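Ribose 5-phosphate isomerase (Giardia lamblia, PDB 3S5P) probably interconverts ribose 5-phosphate and ribulose 5-phosphate in the pentose phosphate pathway, as a B-type (RpiB) isomerase. Local coordinates at residues K98-E110 and K118-R130. Sequence-based numbering, arbitrary orientation.
Sequences KMKGIRCALCSTE and KHNNANALALGGR. With SO4 (sulfate ion), chain D.
Two consecutive backbone amides converge on the carbonyl oxygen of Arg103: Asn123 N lies in the carbonyl plane at 3.0 Å from Arg103 O, and Ala124 N reaches the same oxygen from above that plane. The side-chain amide of Asn123 adds two further bonds. A chi1 of 50° tucks CG between its own backbone N and carbonyl carbon, which brings the amide up to 98-110; there OD1 takes an almost straight bond from Arg103 N (2.8 Å), while ND2 donates to Gly101 O (3.0 Å), an acceptor close to the amide plane. Both ends of the buried amide are thus used, and its rotation is fixed. Alongside the Asn120-Ala122 backbone the Arg103 chain bends at chi3 (-65°), which points NE at Asn121 O, its acceptor 2.9 Å away; this oxygen lies near the guanidinium plane, whereas Asn123 ND2 sits over one face. Farther along, Ala105 N to Ala124 O and Ala126 N to Ala105 O (2.9 Å) complete the parallel pairing. On one face of the sheet, Cys104 SG rests against Ala126 CB at 3.7 Å; on the other, Ala105 CB meets Ala122 CB, and Leu125 CD1 touches Cys107 SG at 3.5 Å. Strand 104-106, helix 110-118 and strand 124-128 form a beta-alpha-beta unit at one margin of the chain's parallel sheet. Helices 110-118 and 134-146 cover the Ala105 and Leu125 face, Ile102 and Asn123 pack on helix 65-75, strand 81-86 flanks 124-128, and Leu106 meets Leu106 of the second subunit.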
loop_
_atom_site.group_PDB
_atom_site.type_symbol
_atom_site.label_atom_id
_atom_site.label_comp_id
_atom_site.label_asym_id
_atom_site.label_seq_id
_atom_site.Cartn_x
_atom_site.Cartn_y
_atom_site.Cartn_z
ATOM N N LYS A 98 -7.540 6.249 4.832
ATOM C CA LYS A 98 -8.004 7.170 5.897
ATOM C C LYS A 98 -9.532 7.135 6.073
ATOM O O LYS A 98 -10.077 7.732 7.016
ATOM C CB LYS A 98 -7.582 8.625 5.638
ATOM C CG LYS A 98 -6.072 8.898 5.582
ATOM C CD LYS A 98 -5.377 8.991 6.923
ATOM C CE LYS A 98 -3.871 9.398 6.746
ATOM N NZ LYS A 98 -3.057 8.973 7.968
ATOM N N MET A 99 -10.241 6.481 5.164
ATOM C CA MET A 99 -11.681 6.386 5.320
ATOM C C MET A 99 -12.095 5.121 6.120
ATOM O O MET A 99 -11.593 4.008 5.914
ATOM C CB MET A 99 -12.358 6.398 3.964
ATOM C CG MET A 99 -12.017 7.607 3.084
ATOM S SD MET A 99 -12.684 7.327 1.420
ATOM C CE MET A 99 -14.444 7.509 1.735
ATOM N N LYS A 100 -13.043 5.313 7.029
ATOM C CA LYS A 100 -13.538 4.210 7.824
ATOM C C LYS A 100 -14.115 3.120 6.910
ATOM O O LYS A 100 -14.785 3.419 5.916
ATOM C CB LYS A 100 -14.551 4.731 8.841
ATOM C CG LYS A 100 -13.882 5.546 9.950
ATOM C CD LYS A 100 -14.758 5.636 11.202
ATOM C CE LYS A 100 -13.928 5.408 12.474
ATOM N NZ LYS A 100 -14.762 4.846 13.607
ATOM N N GLY A 101 -13.815 1.858 7.222
ATOM C CA GLY A 101 -14.407 0.764 6.467
ATOM C C GLY A 101 -13.853 0.511 5.078
ATOM O O GLY A 101 -14.415 -0.286 4.327
ATOM N N ILE A 102 -12.766 1.194 4.735
ATOM C CA ILE A 102 -12.041 0.995 3.487
ATOM C C ILE A 102 -10.650 0.435 3.773
ATOM O O ILE A 102 -9.902 0.940 4.612
ATOM C CB ILE A 102 -11.893 2.308 2.676
ATOM C CG1 ILE A 102 -13.256 2.832 2.215
ATOM C CG2 ILE A 102 -11.025 2.097 1.429
ATOM C CD1 ILE A 102 -13.826 2.110 0.995
ATOM N N ARG A 103 -10.315 -0.622 3.049
ATOM C CA ARG A 103 -9.009 -1.222 3.119
ATOM C C ARG A 103 -8.444 -1.271 1.699
ATOM O O ARG A 103 -8.865 -2.101 0.866
ATOM C CB ARG A 103 -9.121 -2.611 3.732
ATOM C CG ARG A 103 -9.504 -2.541 5.200
ATOM C CD ARG A 103 -10.081 -3.861 5.753
ATOM N NE ARG A 103 -11.360 -4.258 5.149
ATOM C CZ ARG A 103 -12.540 -3.772 5.509
ATOM N NH1 ARG A 103 -12.616 -2.793 6.418
ATOM N NH2 ARG A 103 -13.646 -4.226 4.921
ATOM N N CYS A 104 -7.483 -0.392 1.441
ATOM C CA CYS A 104 -6.980 -0.200 0.108
ATOM C C CYS A 104 -5.573 -0.762 -0.027
ATOM O O CYS A 104 -4.652 -0.442 0.749
ATOM C CB CYS A 104 -7.062 1.272 -0.297
ATOM S SG CYS A 104 -6.470 1.654 -1.950
ATOM N N ALA A 105 -5.444 -1.624 -1.023
ATOM C CA ALA A 105 -4.239 -2.372 -1.279
ATOM C C ALA A 105 -3.612 -1.805 -2.549
ATOM O O ALA A 105 -4.230 -1.845 -3.603
ATOM C CB ALA A 105 -4.603 -3.828 -1.477
ATOM N N LEU A 106 -2.408 -1.250 -2.436
ATOM C CA LEU A 106 -1.623 -0.881 -3.610
ATOM C C LEU A 106 -0.763 -2.094 -3.989
ATOM O O LEU A 106 0.162 -2.475 -3.270
ATOM C CB LEU A 106 -0.734 0.318 -3.282
ATOM C CG LEU A 106 0.281 0.728 -4.355
ATOM C CD1 LEU A 106 -0.424 0.996 -5.685
ATOM C CD2 LEU A 106 1.110 1.899 -3.882
ATOM N N CYS A 107 -1.060 -2.693 -5.129
ATOM C CA CYS A 107 -0.491 -3.984 -5.509
ATOM C C CYS A 107 0.380 -3.849 -6.738
ATOM O O CYS A 107 0.008 -3.131 -7.657
ATOM C CB CYS A 107 -1.638 -4.910 -5.889
ATOM S SG CYS A 107 -2.655 -5.378 -4.466
ATOM N N SER A 108 1.505 -4.565 -6.803
ATOM C CA SER A 108 2.273 -4.515 -8.044
ATOM C C SER A 108 2.512 -5.923 -8.592
ATOM O O SER A 108 3.188 -6.089 -9.622
ATOM C CB SER A 108 3.592 -3.783 -7.845
ATOM O OG SER A 108 4.329 -4.547 -6.939
ATOM N N THR A 109 1.969 -6.939 -7.901
ATOM C CA THR A 109 2.062 -8.315 -8.382
ATOM C C THR A 109 0.754 -8.982 -8.122
ATOM O O THR A 109 -0.051 -8.466 -7.337
ATOM C CB THR A 109 3.164 -9.110 -7.658
ATOM O OG1 THR A 109 2.878 -9.124 -6.245
ATOM C CG2 THR A 109 4.531 -8.485 -7.937
ATOM N N GLU A 110 0.525 -10.113 -8.781
ATOM C CA GLU A 110 -0.668 -10.934 -8.518
ATOM C C GLU A 110 -0.674 -11.504 -7.094
ATOM O O GLU A 110 -1.732 -11.613 -6.436
ATOM C CB GLU A 110 -0.818 -12.029 -9.590
ATOM N N LYS A 118 -6.886 -12.342 0.747
ATOM C CA LYS A 118 -6.812 -13.454 1.681
ATOM C C LYS A 118 -6.598 -13.021 3.130
ATOM O O LYS A 118 -7.328 -13.437 3.996
ATOM C CB LYS A 118 -5.703 -14.438 1.305
ATOM C CG LYS A 118 -6.140 -15.600 0.427
ATOM C CD LYS A 118 -5.074 -16.696 0.438
ATOM C CE LYS A 118 -5.553 -17.946 -0.297
ATOM N NZ LYS A 118 -5.517 -17.759 -1.782
ATOM N N HIS A 119 -5.591 -12.184 3.361
ATOM C CA HIS A 119 -5.117 -11.826 4.696
ATOM C C HIS A 119 -5.663 -10.475 5.143
ATOM O O HIS A 119 -5.897 -10.281 6.319
ATOM C CB HIS A 119 -3.607 -11.724 4.654
ATOM C CG HIS A 119 -2.918 -13.033 4.443
ATOM N ND1 HIS A 119 -1.545 -13.155 4.437
ATOM C CD2 HIS A 119 -3.409 -14.281 4.247
ATOM C CE1 HIS A 119 -1.222 -14.419 4.229
ATOM N NE2 HIS A 119 -2.335 -15.124 4.109
ATOM N N ASN A 120 -5.849 -9.537 4.200
ATOM C CA ASN A 120 -6.136 -8.138 4.582
ATOM C C ASN A 120 -7.561 -7.678 4.325
ATOM O O ASN A 120 -7.930 -6.572 4.734
ATOM C CB ASN A 120 -5.132 -7.170 3.948
ATOM C CG ASN A 120 -3.673 -7.637 4.122
ATOM O OD1 ASN A 120 -2.964 -7.830 3.139
ATOM N ND2 ASN A 120 -3.235 -7.834 5.369
ATOM N N ASN A 121 -8.352 -8.514 3.653
ATOM C CA ASN A 121 -9.754 -8.181 3.352
ATOM C C ASN A 121 -9.891 -6.827 2.641
ATOM O O ASN A 121 -10.778 -6.044 2.947
ATOM C CB ASN A 121 -10.646 -8.238 4.633
ATOM C CG ASN A 121 -12.115 -8.303 4.307
ATOM O OD1 ASN A 121 -12.479 -8.758 3.236
ATOM N ND2 ASN A 121 -12.976 -7.802 5.216
ATOM N N ALA A 122 -9.006 -6.561 1.683
ATOM C CA ALA A 122 -9.042 -5.305 0.969
ATOM C C ALA A 122 -10.350 -5.241 0.184
ATOM O O ALA A 122 -10.776 -6.238 -0.378
ATOM C CB ALA A 122 -7.852 -5.158 0.050
ATOM N N ASN A 123 -10.995 -4.079 0.196
ATOM C CA ASN A 123 -12.151 -3.846 -0.642
ATOM C C ASN A 123 -11.884 -2.714 -1.640
ATOM O O ASN A 123 -12.792 -2.249 -2.291
ATOM C CB ASN A 123 -13.421 -3.551 0.220
ATOM C CG ASN A 123 -13.183 -2.492 1.278
ATOM O OD1 ASN A 123 -12.145 -1.839 1.291
ATOM N ND2 ASN A 123 -14.143 -2.317 2.174
ATOM N N ALA A 124 -10.637 -2.239 -1.713
ATOM C CA ALA A 124 -10.241 -1.254 -2.716
ATOM C C ALA A 124 -8.899 -1.678 -3.251
ATOM O O ALA A 124 -8.033 -2.104 -2.485
ATOM C CB ALA A 124 -10.157 0.141 -2.115
ATOM N N LEU A 125 -8.728 -1.603 -4.565
ATOM C CA LEU A 125 -7.446 -1.887 -5.169
ATOM C C LEU A 125 -6.936 -0.577 -5.764
ATOM O O LEU A 125 -7.663 0.079 -6.521
ATOM C CB LEU A 125 -7.622 -2.930 -6.280
ATOM C CG LEU A 125 -6.393 -3.229 -7.162
ATOM C CD1 LEU A 125 -5.256 -3.849 -6.330
ATOM C CD2 LEU A 125 -6.744 -4.151 -8.332
ATOM N N ALA A 126 -5.709 -0.190 -5.430
ATOM C CA ALA A 126 -5.078 0.957 -6.082
ATOM C C ALA A 126 -4.074 0.483 -7.101
ATOM O O ALA A 126 -3.261 -0.391 -6.806
ATOM C CB ALA A 126 -4.406 1.857 -5.072
ATOM N N LEU A 127 -4.128 1.054 -8.300
ATOM C CA LEU A 127 -3.142 0.768 -9.324
ATOM C C LEU A 127 -2.463 2.051 -9.835
ATOM O O LEU A 127 -3.097 3.082 -9.970
ATOM C CB LEU A 127 -3.789 0.026 -10.484
ATOM C CG LEU A 127 -4.366 -1.363 -10.207
ATOM C CD1 LEU A 127 -5.280 -1.742 -11.323
ATOM C CD2 LEU A 127 -3.236 -2.416 -10.028
ATOM N N GLY A 128 -1.173 1.984 -10.114
ATOM C CA GLY A 128 -0.436 3.138 -10.612
ATOM C C GLY A 128 -0.313 3.038 -12.119
ATOM O O GLY A 128 0.492 2.249 -12.609
ATOM N N GLY A 129 -1.104 3.830 -12.853
ATOM C CA GLY A 129 -1.037 3.877 -14.334
ATOM C C GLY A 129 0.346 4.271 -14.858
ATOM O O GLY A 129 0.748 3.868 -15.951
ATOM N N ARG A 130 1.077 5.065 -14.078
ATOM C CA ARG A 130 2.416 5.513 -14.481
ATOM C C ARG A 130 3.481 4.456 -14.166
ATOM O O ARG A 130 4.606 4.562 -14.631
ATOM C CB ARG A 130 2.803 6.785 -13.731
ATOM C CG ARG A 130 1.977 8.017 -13.986
ATOM C CD ARG A 130 2.619 9.186 -13.203
ATOM N NE ARG A 130 1.812 10.410 -13.187
ATOM C CZ ARG A 130 2.150 11.538 -13.818
ATOM N NH1 ARG A 130 3.282 11.616 -14.520
ATOM N NH2 ARG A 130 1.354 12.602 -13.747
HETATM S S SO4 D . -4.040 12.104 9.030
HETATM O O1 SO4 D . -3.960 13.109 10.088
HETATM O O2 SO4 D . -4.324 10.797 9.620
HETATM O O3 SO4 D . -5.130 12.444 8.124
HETATM O O4 SO4 D . -2.790 12.056 8.274
#